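Side-chain contacts in ferric vibriobactin ABC transporter, periplasmic ferric vibriobactin-binding protein (Vibrio cholerae, PDB 3R5T), which binds the iron-loaded siderophore vibriobactin in the periplasm and probably hands it to its membrane ABC importer for iron uptake: residues E199-P202 and A203-A206; I209-D213 and F214-H218; I217-E220 and H221-Q224; L244-P247 and I248-N251. One frame throughout, in Å; residues are numbered along the deposited sequence. Where two conformers were deposited one is given.

All four contacts belong to the lobe built on the mixed sheet that contains strand 214-217. Contact 2 lies at the vibriobactin pocket, where the side chain of Arg216 comes within about 4 Å of the iron. Contact 1 (199-206) packs against the same strand, the centres of contacts 1 and 2 being about 8 Å apart, and Ala206 N probably donates to Arg216 O at 2.8 Å. Contact 3 continues the chain beyond contact 2 and meets contact 1 where Trp204 and His221 stack, CD1 of the former 3.3 Å from ND1 of the latter. Contact 4 lies farther out, joined to contact 3 through Tyr219 OH and Asp246 OD2, 2.5 Å apart.

Contact 1: residues E199-P202 and A203-A206; sequences EPDP and AWQA
Asp201 and Trp204 make the tight part of this contact. Asp201 CB sits over one face of the indole, 3.5 Å from the centroid of the five-membered ring of Trp204 and only 13° off its normal, a CH-pi contact. The two side chains cross at about a right angle, with the carboxylate plane inclined 37° to the ring. Beside it the apolar Pro200 meets the six-membered ring obliquely, its CB 4.0 Å from Trp204 CE3. The indole also rests on Leu215 and Ile217 of strand 214-217, a place suited to a large flat side chain.

The close fit goes with an Asx turn through Asp201-Pro202-Ala203. With CG of Asp201 anti to the backbone N (chi1 -172°), OD1 curls over to accept from Ala203 N at 2.9 Å, from above the carboxylate plane. Asp201 O takes Trp204 N at 2.9 Å, closing a beta turn that brings the indole back over CB. Proline fits the second position because it has no N-H to place and its phi already suits a turn.

The solvent side is looser. Pro202 and Ala203 are exposed, and the last bond there, from Gln205 N to Pro202 O, is longer at 3.3 Å. Gln205 extends away from the turn and gives its NE2 to Gly207 O.

Contact 2: residues I209-D213 and F214-H218; sequences IVHRD and FLRIH. With VBN ((4S,5R)-N-{3-[(2,3-dihydroxybenzoyl)amino]propyl}-2-(2,3-dihydroxyphenyl)-N-[3-({[(4S,5R)-2-(2,3-dihydroxyphenyl)-5-met hyl-4,5-dihydro-1,3-oxazol-4-yl]carbonyl}amino)propyl]-5-methyl-4,5-dihydro-1,3-oxazole-4-carboxamide), chain B.
The vibriobactin pocket is lined here by His211 and Arg216, whose flat groups stack beside the bound siderophore. The guanidinium of Arg216 lies on the imidazole of His211 with centres 3.6 Å apart and planes at 13°, CZ standing over the middle of the ring. Its opposite face is turned to a ring of the ligand, so the arginine is sandwiched between protein and siderophore.

Around its rim the same group is held by bonds in its plane. NH1 donates both to Asp213 OD1 at 3.0 Å, as part of a salt bridge, and to Phe214 O at 2.9 Å; together these fix its rotation. Asp213 can serve because chi1 of 57° folds its carboxylate back over its own chain. There OD1 also accepts Phe214 N at 2.9 Å, and both donors come from the same face of the carboxylate. Arg216 NH2 is 3.2 Å from the ligand oxygen OAJ. It also donates, at 2.9 Å, to a water that bridges to Asp213 OD2 and to ligand oxygens OAF and OAG. A positive guanidinium suits this place, since it would offset negative charge on the catechol oxygens round the iron.

Phe214 adds an apolar wall: ligand atom CAL stands over a face of its ring, 3.6 Å from CG.

Strand 214-217, which carries Phe214 and Arg216, is an outermost strand of the mixed sheet. It runs antiparallel to strand 177-180, and Leu215 exchanges backbone bonds with Val179. Residues 209-213 are the last part of the long loop between helix 185-192 and this strand.

Contact 3: residues I217-E220 and H221-Q224; sequences IHYE and HLTQ
Ile217 meets His221 because its chi1 of 66° turns CG1 between the backbone N and the carbonyl carbon; with chi2 extended, CD1 reaches His221 CB at 3.7 Å. Thr223 has a similar first torsion, 67°, which swings OG1 back onto the carbonyl of Glu220.

Here the chain leaves strand 214-217 and winds through overlapping turns closed by bonds from residue i+3 to residue i, with no regular helix. His221 N bonds to His218 O, and Leu222 N to Tyr219 O at 2.9 Å. Glu220 O accepts twice from Thr223: from N at 3.1 Å, well out of the carbonyl plane, and from OG1 at 2.8 Å, almost along the C=O axis. Threonine is apt here, since its beta-hydroxyl can turn back to the carbonyl three residues earlier.

The inner side is apolar. Leu222 divides its two methyls: CD2 lies 4.1 Å from Ile217 CD1, and CD1 lies 3.9 Å from CD2 of the Tyr219 ring, whose hydroxyl bonds to Asp246. Tyr219 and Leu222 cross at about a right angle, and both also touch Asn177 at strand 177-180.

The polar side of the contact centres on His221 and Gln224. His221 ND1 donates to Gln224 OE1 at 2.6 Å with an N-H...O angle of 166°, and the acceptor lies in the imidazole plane. This short, straight bond fixes the rotation of the ring that stacks on Trp204. With the amide as modelled, it is consistent with a proton on ND1; the state of NE2 is not fixed by it.

Contact 4: residues L244-P247 and I248-N251; sequences LHDP and ILKN
Asp246 and Ile248 close an Asx turn across Pro247, just after helix 237-244 ends, in the loop that leads to helix 253-256. Two backbone N-H groups are gathered by this one aspartate. Its side chain, with CG anti to the backbone N (chi1 180°), offers OD1 to Ile248 N at 3.0 Å; the donor comes on the anti side of the carboxylate, 35° out of its plane. Its carbonyl O accepts Leu249 N at 2.9 Å, a beta turn with Pro247 and Ile248 at its two central positions. Proline suits the first of these, its ring holding phi near the value required and its nitrogen needing no acceptor.

The other carboxylate oxygen, OD2, is hydrogen-bonded to the hydroxyls of Tyr219 and Tyr170. These partners satisfy a polar atom of a buried residue, and the first joins this loop to the turn at Tyr219 that follows strand 214-217.

Van der Waals contacts are lighter. The Leu249 side chain crosses that of Asp246 at a slant, Leu249 CD1 3.7 Å from Asp246 OD2. Beyond the turn this buried leucine touches Leu222 and Ile255, while the exposed Ile248 packs on Tyr219 and Thr223.

The charged side chain is on the exposed side. Lys250, bent at chi3 and chi4, curls round the carbonyl of Pro247: Lys250 CG is 3.2 Å from Pro247 O, and Lys250 CE is 3.3 Å from Pro247 O. That oxygen receives a weak bond from Lys250 N at 3.3 Å and a shorter one from Lys250 NZ, which approaches from above the carbonyl plane to 2.9 Å.

Contact 1: residues E199-P202 and A203-A206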
# COMPACT_ATOMS: atom_id res chain seq x y z
N GLU A 199 -9.22 5.71 -14.92
CA GLU A 199 -8.22 4.69 -15.22
C GLU A 199 -7.31 5.20 -16.33
O GLU A 199 -7.79 5.75 -17.32
CB GLU A 199 -8.88 3.38 -15.66
CG GLU A 199 -7.93 2.25 -16.10
CD GLU A 199 -7.41 1.40 -14.93
OE1 GLU A 199 -6.77 0.35 -15.18
OE2 GLU A 199 -7.63 1.76 -13.77
N PRO A 200 -5.99 5.05 -16.16
CA PRO A 200 -5.08 5.44 -17.25
C PRO A 200 -5.23 4.48 -18.43
O PRO A 200 -5.50 3.30 -18.22
CB PRO A 200 -3.68 5.29 -16.62
CG PRO A 200 -3.87 4.27 -15.53
CD PRO A 200 -5.29 4.42 -15.03
N ASP A 201 -5.09 4.99 -19.64
CA ASP A 201 -5.20 4.15 -20.83
C ASP A 201 -4.11 3.09 -20.81
O ASP A 201 -2.93 3.42 -20.77
CB ASP A 201 -5.08 5.03 -22.08
CG ASP A 201 -5.37 4.28 -23.37
OD1 ASP A 201 -5.16 3.05 -23.43
OD2 ASP A 201 -5.80 4.93 -24.35
N PRO A 202 -4.50 1.80 -20.82
CA PRO A 202 -3.50 0.72 -20.75
C PRO A 202 -2.45 0.81 -21.85
O PRO A 202 -1.32 0.33 -21.69
CB PRO A 202 -4.35 -0.55 -20.91
CG PRO A 202 -5.71 -0.16 -20.43
CD PRO A 202 -5.88 1.29 -20.83
N ALA A 203 -2.82 1.43 -22.97
CA ALA A 203 -1.88 1.56 -24.08
C ALA A 203 -0.69 2.45 -23.75
O ALA A 203 0.29 2.48 -24.49
CB ALA A 203 -2.60 2.07 -25.33
N TRP A 204 -0.77 3.18 -22.64
CA TRP A 204 0.26 4.13 -22.28
C TRP A 204 1.43 3.46 -21.55
O TRP A 204 2.35 4.15 -21.14
CB TRP A 204 -0.29 5.20 -21.34
CG TRP A 204 -1.35 6.12 -21.90
CD1 TRP A 204 -1.67 6.32 -23.20
CD2 TRP A 204 -2.15 7.02 -21.14
NE1 TRP A 204 -2.67 7.27 -23.30
CE2 TRP A 204 -2.97 7.72 -22.05
CE3 TRP A 204 -2.26 7.30 -19.77
CZ2 TRP A 204 -3.90 8.66 -21.63
CZ3 TRP A 204 -3.19 8.23 -19.36
CH2 TRP A 204 -3.99 8.91 -20.28
N GLN A 205 1.38 2.15 -21.37
CA GLN A 205 2.45 1.47 -20.63
C GLN A 205 3.83 1.83 -21.19
O GLN A 205 4.07 1.71 -22.39
CB GLN A 205 2.29 -0.05 -20.67
CG GLN A 205 3.41 -0.79 -19.93
CD GLN A 205 3.24 -2.29 -20.00
OE1 GLN A 205 2.26 -2.84 -19.50
NE2 GLN A 205 4.18 -2.96 -20.65
N ALA A 206 4.74 2.24 -20.30
CA ALA A 206 6.09 2.59 -20.71
C ALA A 206 6.98 1.36 -20.65
O ALA A 206 7.13 0.74 -19.59
CB ALA A 206 6.63 3.72 -19.80

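Contact 2: residues I209-D213 and F214-H218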
# COMPACT_ATOMS: atom_id res chain seq x y z
N ILE A 209 7.83 -3.84 -18.83
CA ILE A 209 7.47 -4.38 -17.52
C ILE A 209 6.01 -4.11 -17.15
O ILE A 209 5.56 -2.96 -17.16
CB ILE A 209 8.35 -3.80 -16.40
CG1 ILE A 209 9.84 -3.96 -16.73
CG2 ILE A 209 8.02 -4.46 -15.07
CD1 ILE A 209 10.29 -5.40 -16.87
N VAL A 210 5.27 -5.17 -16.83
CA VAL A 210 3.86 -5.05 -16.46
C VAL A 210 3.71 -4.76 -14.98
O VAL A 210 4.37 -5.37 -14.15
CB VAL A 210 3.09 -6.35 -16.78
CG1 VAL A 210 1.65 -6.27 -16.27
CG2 VAL A 210 3.14 -6.62 -18.30
N HIS A 211 2.89 -3.76 -14.66
CA HIS A 211 2.55 -3.44 -13.28
C HIS A 211 1.04 -3.39 -13.11
O HIS A 211 0.34 -2.85 -13.97
CB HIS A 211 3.11 -2.09 -12.88
CG HIS A 211 4.60 -2.03 -12.89
ND1 HIS A 211 5.38 -2.48 -11.85
CD2 HIS A 211 5.46 -1.51 -13.81
CE1 HIS A 211 6.65 -2.25 -12.13
NE2 HIS A 211 6.73 -1.67 -13.31
N ARG A 212 0.56 -3.92 -11.99
CA ARG A 212 -0.87 -3.98 -11.73
C ARG A 212 -1.36 -2.85 -10.82
O ARG A 212 -2.56 -2.57 -10.78
CB ARG A 212 -1.21 -5.35 -11.13
CG ARG A 212 -1.01 -6.47 -12.14
CD ARG A 212 -1.17 -7.86 -11.53
NE ARG A 212 -0.02 -8.24 -10.70
CZ ARG A 212 1.16 -8.61 -11.19
NH1 ARG A 212 1.36 -8.64 -12.50
NH2 ARG A 212 2.14 -8.94 -10.37
N ASP A 213 -0.43 -2.21 -10.12
CA ASP A 213 -0.77 -1.16 -9.16
C ASP A 213 -0.86 0.24 -9.79
O ASP A 213 -1.92 0.87 -9.78
CB ASP A 213 0.19 -1.17 -7.93
CG ASP A 213 1.69 -1.03 -8.27
OD1 ASP A 213 2.11 -1.32 -9.41
OD2 ASP A 213 2.45 -0.66 -7.36
N PHE A 214 0.27 0.69 -10.34
CA PHE A 214 0.31 1.95 -11.07
C PHE A 214 0.83 1.68 -12.47
O PHE A 214 1.82 0.95 -12.63
CB PHE A 214 1.25 2.96 -10.39
CG PHE A 214 0.67 3.62 -9.16
CD1 PHE A 214 0.38 4.98 -9.16
CD2 PHE A 214 0.41 2.89 -8.01
CE1 PHE A 214 -0.14 5.59 -8.02
CE2 PHE A 214 -0.12 3.49 -6.88
CZ PHE A 214 -0.41 4.84 -6.89
N LEU A 215 0.20 2.28 -13.46
CA LEU A 215 0.68 2.20 -14.83
C LEU A 215 1.83 3.19 -14.95
O LEU A 215 1.65 4.39 -14.69
CB LEU A 215 -0.42 2.58 -15.84
CG LEU A 215 -0.08 2.29 -17.31
CD1 LEU A 215 0.01 0.81 -17.55
CD2 LEU A 215 -1.14 2.88 -18.23
N ARG A 216 3.01 2.69 -15.32
CA ARG A 216 4.15 3.56 -15.58
C ARG A 216 4.04 4.09 -17.00
O ARG A 216 3.80 3.33 -17.94
CB ARG A 216 5.46 2.79 -15.39
CG ARG A 216 5.96 2.77 -13.96
CD ARG A 216 5.02 2.10 -13.00
NE ARG A 216 5.77 1.71 -11.81
CZ ARG A 216 5.29 0.97 -10.82
NH1 ARG A 216 4.02 0.58 -10.82
NH2 ARG A 216 6.09 0.67 -9.80
N ILE A 217 4.20 5.41 -17.16
CA ILE A 217 3.93 6.07 -18.44
C ILE A 217 4.97 7.15 -18.77
O ILE A 217 5.54 7.77 -17.87
CB ILE A 217 2.51 6.72 -18.43
CG1 ILE A 217 2.45 7.87 -17.42
CG2 ILE A 217 1.42 5.66 -18.14
CD1 ILE A 217 1.17 8.66 -17.43
N HIS A 218 5.20 7.40 -20.06
CA HIS A 218 5.97 8.58 -20.45
C HIS A 218 5.27 9.82 -19.90
O HIS A 218 4.03 9.89 -19.84
CB HIS A 218 6.11 8.70 -21.96
CG HIS A 218 6.91 7.61 -22.59
ND1 HIS A 218 6.87 7.34 -23.94
CD2 HIS A 218 7.78 6.72 -22.06
CE1 HIS A 218 7.68 6.33 -24.22
NE2 HIS A 218 8.24 5.94 -23.09
C VBN B . 11.18 3.35 -8.07
N VBN B . 10.56 1.08 -7.13
O VBN B . 10.73 3.11 -9.14
CA VBN B . 11.40 2.26 -7.03
CB VBN B . 12.83 1.62 -7.06
CAB VBN B . 9.73 5.42 0.17
OAC VBN B . 6.71 6.45 -9.08
OAD VBN B . 12.70 4.39 -3.16
OAF VBN B . 6.42 1.11 -6.33
OAG VBN B . 7.36 -2.61 -9.04
OAH VBN B . 8.57 -0.70 -5.17
OAI VBN B . 8.11 2.90 -7.32
OAJ VBN B . 8.47 -0.36 -7.98
OAK VBN B . 9.27 1.86 -4.60
CAL VBN B . 3.98 3.62 -7.65
CAM VBN B . 11.01 -3.26 -9.42
CAN VBN B . 9.12 -0.88 -1.49
CAO VBN B . 4.48 2.43 -7.02
CAP VBN B . 9.60 -3.45 -9.47
CAQ VBN B . 8.77 -1.29 -2.82
CAR VBN B . 4.89 4.59 -8.20
CAS VBN B . 11.55 -2.07 -8.90
CAT VBN B . 9.55 0.45 -1.24
CAU VBN B . 10.57 6.55 -9.06
CAV VBN B . 12.57 6.46 -6.20
CAW VBN B . 9.38 5.93 -9.80
CAX VBN B . 12.97 6.79 -4.74
CAY VBN B . 11.79 5.64 -8.88
CAZ VBN B . 12.34 4.97 -6.49
NBB VBN B . 8.52 5.03 -9.03
NBC VBN B . 11.87 6.49 -3.82
NBD VBN B . 9.76 3.81 -2.92
OBF VBN B . 10.34 3.15 -0.75
CBG VBN B . 7.16 5.41 -8.75
CBH VBN B . 11.83 5.22 -3.09
CBJ VBN B . 11.27 0.21 -8.03
CBK VBN B . 5.89 2.22 -6.94
CBL VBN B . 8.74 -2.45 -9.00
CBM VBN B . 8.86 -0.36 -3.85
CBN VBN B . 6.75 3.14 -7.46
CBO VBN B . 9.26 -1.33 -8.50
CBP VBN B . 9.27 0.92 -3.60
CBQ VBN B . 6.23 4.38 -8.12
CBR VBN B . 10.72 -1.14 -8.42
CBS VBN B . 9.61 1.35 -2.24
CBU VBN B . 10.60 4.62 -0.78
CBW VBN B . 10.16 2.73 -2.07
CBX VBN B . 10.52 4.93 -2.36
NBY VBN B . 11.72 4.68 -7.78
OG1 VBN B . 12.66 0.40 -7.91
CG2 VBN B . 13.59 1.48 -5.75
O HOH W 1 5.21 -0.99 -7.55

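Contact 3: residues I217-E220 and H221-Q224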
# COMPACT_ATOMS: atom_id res chain seq x y z
N ILE A 217 4.20 5.41 -17.16
CA ILE A 217 3.93 6.07 -18.44
C ILE A 217 4.97 7.15 -18.77
O ILE A 217 5.54 7.77 -17.87
CB ILE A 217 2.51 6.72 -18.43
CG1 ILE A 217 2.45 7.87 -17.42
CG2 ILE A 217 1.42 5.66 -18.14
CD1 ILE A 217 1.17 8.66 -17.43
N HIS A 218 5.20 7.40 -20.06
CA HIS A 218 5.97 8.58 -20.45
C HIS A 218 5.27 9.82 -19.90
O HIS A 218 4.03 9.89 -19.84
CB HIS A 218 6.11 8.70 -21.96
CG HIS A 218 6.91 7.61 -22.59
ND1 HIS A 218 6.87 7.34 -23.94
CD2 HIS A 218 7.78 6.72 -22.06
CE1 HIS A 218 7.68 6.33 -24.22
NE2 HIS A 218 8.24 5.94 -23.09
N TYR A 219 6.09 10.79 -19.49
CA TYR A 219 5.63 12.04 -18.90
C TYR A 219 4.50 12.71 -19.69
O TYR A 219 3.53 13.17 -19.11
CB TYR A 219 6.81 13.00 -18.81
CG TYR A 219 6.46 14.42 -18.43
CD1 TYR A 219 6.56 15.44 -19.36
CD2 TYR A 219 6.02 14.74 -17.15
CE1 TYR A 219 6.27 16.75 -19.04
CE2 TYR A 219 5.71 16.05 -16.81
CZ TYR A 219 5.83 17.04 -17.77
OH TYR A 219 5.55 18.35 -17.45
N GLU A 220 4.66 12.76 -21.01
CA GLU A 220 3.70 13.45 -21.88
C GLU A 220 2.26 12.97 -21.68
O GLU A 220 1.31 13.74 -21.88
CB GLU A 220 4.07 13.31 -23.36
CG GLU A 220 5.27 14.14 -23.78
CD GLU A 220 6.53 13.67 -23.12
OE1 GLU A 220 6.68 12.43 -22.95
OE2 GLU A 220 7.37 14.53 -22.76
N HIS A 221 2.08 11.70 -21.33
CA HIS A 221 0.72 11.18 -21.16
C HIS A 221 -0.04 11.85 -20.01
O HIS A 221 -1.28 11.80 -19.98
CB HIS A 221 0.71 9.66 -20.97
CG HIS A 221 1.07 8.89 -22.21
ND1 HIS A 221 0.32 8.94 -23.36
CD2 HIS A 221 2.09 8.04 -22.46
CE1 HIS A 221 0.87 8.15 -24.28
NE2 HIS A 221 1.95 7.60 -23.75
N LEU A 222 0.68 12.42 -19.05
CA LEU A 222 0.02 13.16 -17.97
C LEU A 222 -0.89 14.25 -18.50
O LEU A 222 -1.93 14.55 -17.90
CB LEU A 222 1.04 13.78 -17.01
CG LEU A 222 1.83 12.85 -16.07
CD1 LEU A 222 2.81 13.68 -15.27
CD2 LEU A 222 0.89 12.06 -15.14
N THR A 223 -0.53 14.84 -19.63
CA THR A 223 -1.35 15.90 -20.21
C THR A 223 -2.71 15.40 -20.69
O THR A 223 -3.60 16.20 -20.93
CB THR A 223 -0.68 16.60 -21.41
OG1 THR A 223 -0.56 15.67 -22.50
CG2 THR A 223 0.69 17.15 -21.03
N GLN A 224 -2.85 14.08 -20.82
CA GLN A 224 -4.07 13.49 -21.36
C GLN A 224 -5.07 13.07 -20.28
O GLN A 224 -6.18 12.62 -20.61
CB GLN A 224 -3.72 12.30 -22.25
CG GLN A 224 -2.85 12.70 -23.44
CD GLN A 224 -2.38 11.51 -24.28
OE1 GLN A 224 -1.62 10.67 -23.81
NE2 GLN A 224 -2.83 11.46 -25.53

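Contact 4: residues L244-P247 and I248-N251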
# COMPACT_ATOMS: atom_id res chain seq x y z
N LEU A 244 0.84 21.40 -9.77
CA LEU A 244 -0.06 22.48 -10.17
C LEU A 244 0.61 23.53 -11.05
O LEU A 244 -0.02 24.10 -11.94
CB LEU A 244 -0.61 23.17 -8.93
CG LEU A 244 -1.88 22.64 -8.29
CD1 LEU A 244 -1.80 22.83 -6.78
CD2 LEU A 244 -3.12 23.33 -8.89
N HIS A 245 1.88 23.79 -10.78
CA HIS A 245 2.60 24.84 -11.49
C HIS A 245 3.48 24.34 -12.63
O HIS A 245 4.21 25.11 -13.24
CB HIS A 245 3.41 25.70 -10.52
CG HIS A 245 2.57 26.56 -9.63
ND1 HIS A 245 2.22 26.20 -8.35
CD2 HIS A 245 1.97 27.76 -9.86
CE1 HIS A 245 1.46 27.14 -7.82
NE2 HIS A 245 1.29 28.10 -8.72
N ASP A 246 3.41 23.04 -12.92
CA ASP A 246 4.16 22.49 -14.04
C ASP A 246 3.55 23.06 -15.32
O ASP A 246 2.41 22.75 -15.64
CB ASP A 246 4.06 20.97 -14.03
CG ASP A 246 4.80 20.31 -15.18
OD1 ASP A 246 5.09 20.99 -16.18
OD2 ASP A 246 5.08 19.10 -15.08
N PRO A 247 4.30 23.90 -16.05
CA PRO A 247 3.72 24.62 -17.19
C PRO A 247 3.16 23.69 -18.26
O PRO A 247 2.19 24.03 -18.93
CB PRO A 247 4.91 25.41 -17.76
CG PRO A 247 5.89 25.46 -16.68
CD PRO A 247 5.73 24.20 -15.89
N ILE A 248 3.78 22.52 -18.43
CA ILE A 248 3.29 21.57 -19.42
C ILE A 248 1.87 21.09 -19.10
O ILE A 248 1.08 20.85 -20.01
CB ILE A 248 4.27 20.38 -19.56
CG1 ILE A 248 5.67 20.86 -19.98
CG2 ILE A 248 3.70 19.33 -20.52
CD1 ILE A 248 5.72 21.48 -21.34
N LEU A 249 1.53 21.01 -17.81
CA LEU A 249 0.23 20.48 -17.38
C LEU A 249 -0.84 21.55 -17.16
O LEU A 249 -1.91 21.27 -16.63
CB LEU A 249 0.42 19.67 -16.08
CG LEU A 249 1.53 18.62 -16.10
CD1 LEU A 249 1.64 17.92 -14.75
CD2 LEU A 249 1.30 17.62 -17.22
N LYS A 250 -0.57 22.77 -17.61
CA LYS A 250 -1.40 23.92 -17.27
C LYS A 250 -2.87 23.74 -17.65
O LYS A 250 -3.75 24.34 -17.03
CB LYS A 250 -0.82 25.20 -17.90
CG LYS A 250 -0.74 25.21 -19.43
CD LYS A 250 -0.40 26.60 -20.00
CE LYS A 250 1.08 26.94 -19.87
NZ LYS A 250 1.96 26.18 -20.80
N ASN A 251 -3.13 22.92 -18.65
CA ASN A 251 -4.50 22.77 -19.15
C ASN A 251 -5.24 21.53 -18.62
O ASN A 251 -6.35 21.22 -19.05
CB ASN A 251 -4.51 22.83 -20.68
CG ASN A 251 -4.20 24.21 -21.20
OD1 ASN A 251 -4.70 25.21 -20.66
ND2 ASN A 251 -3.38 24.29 -22.24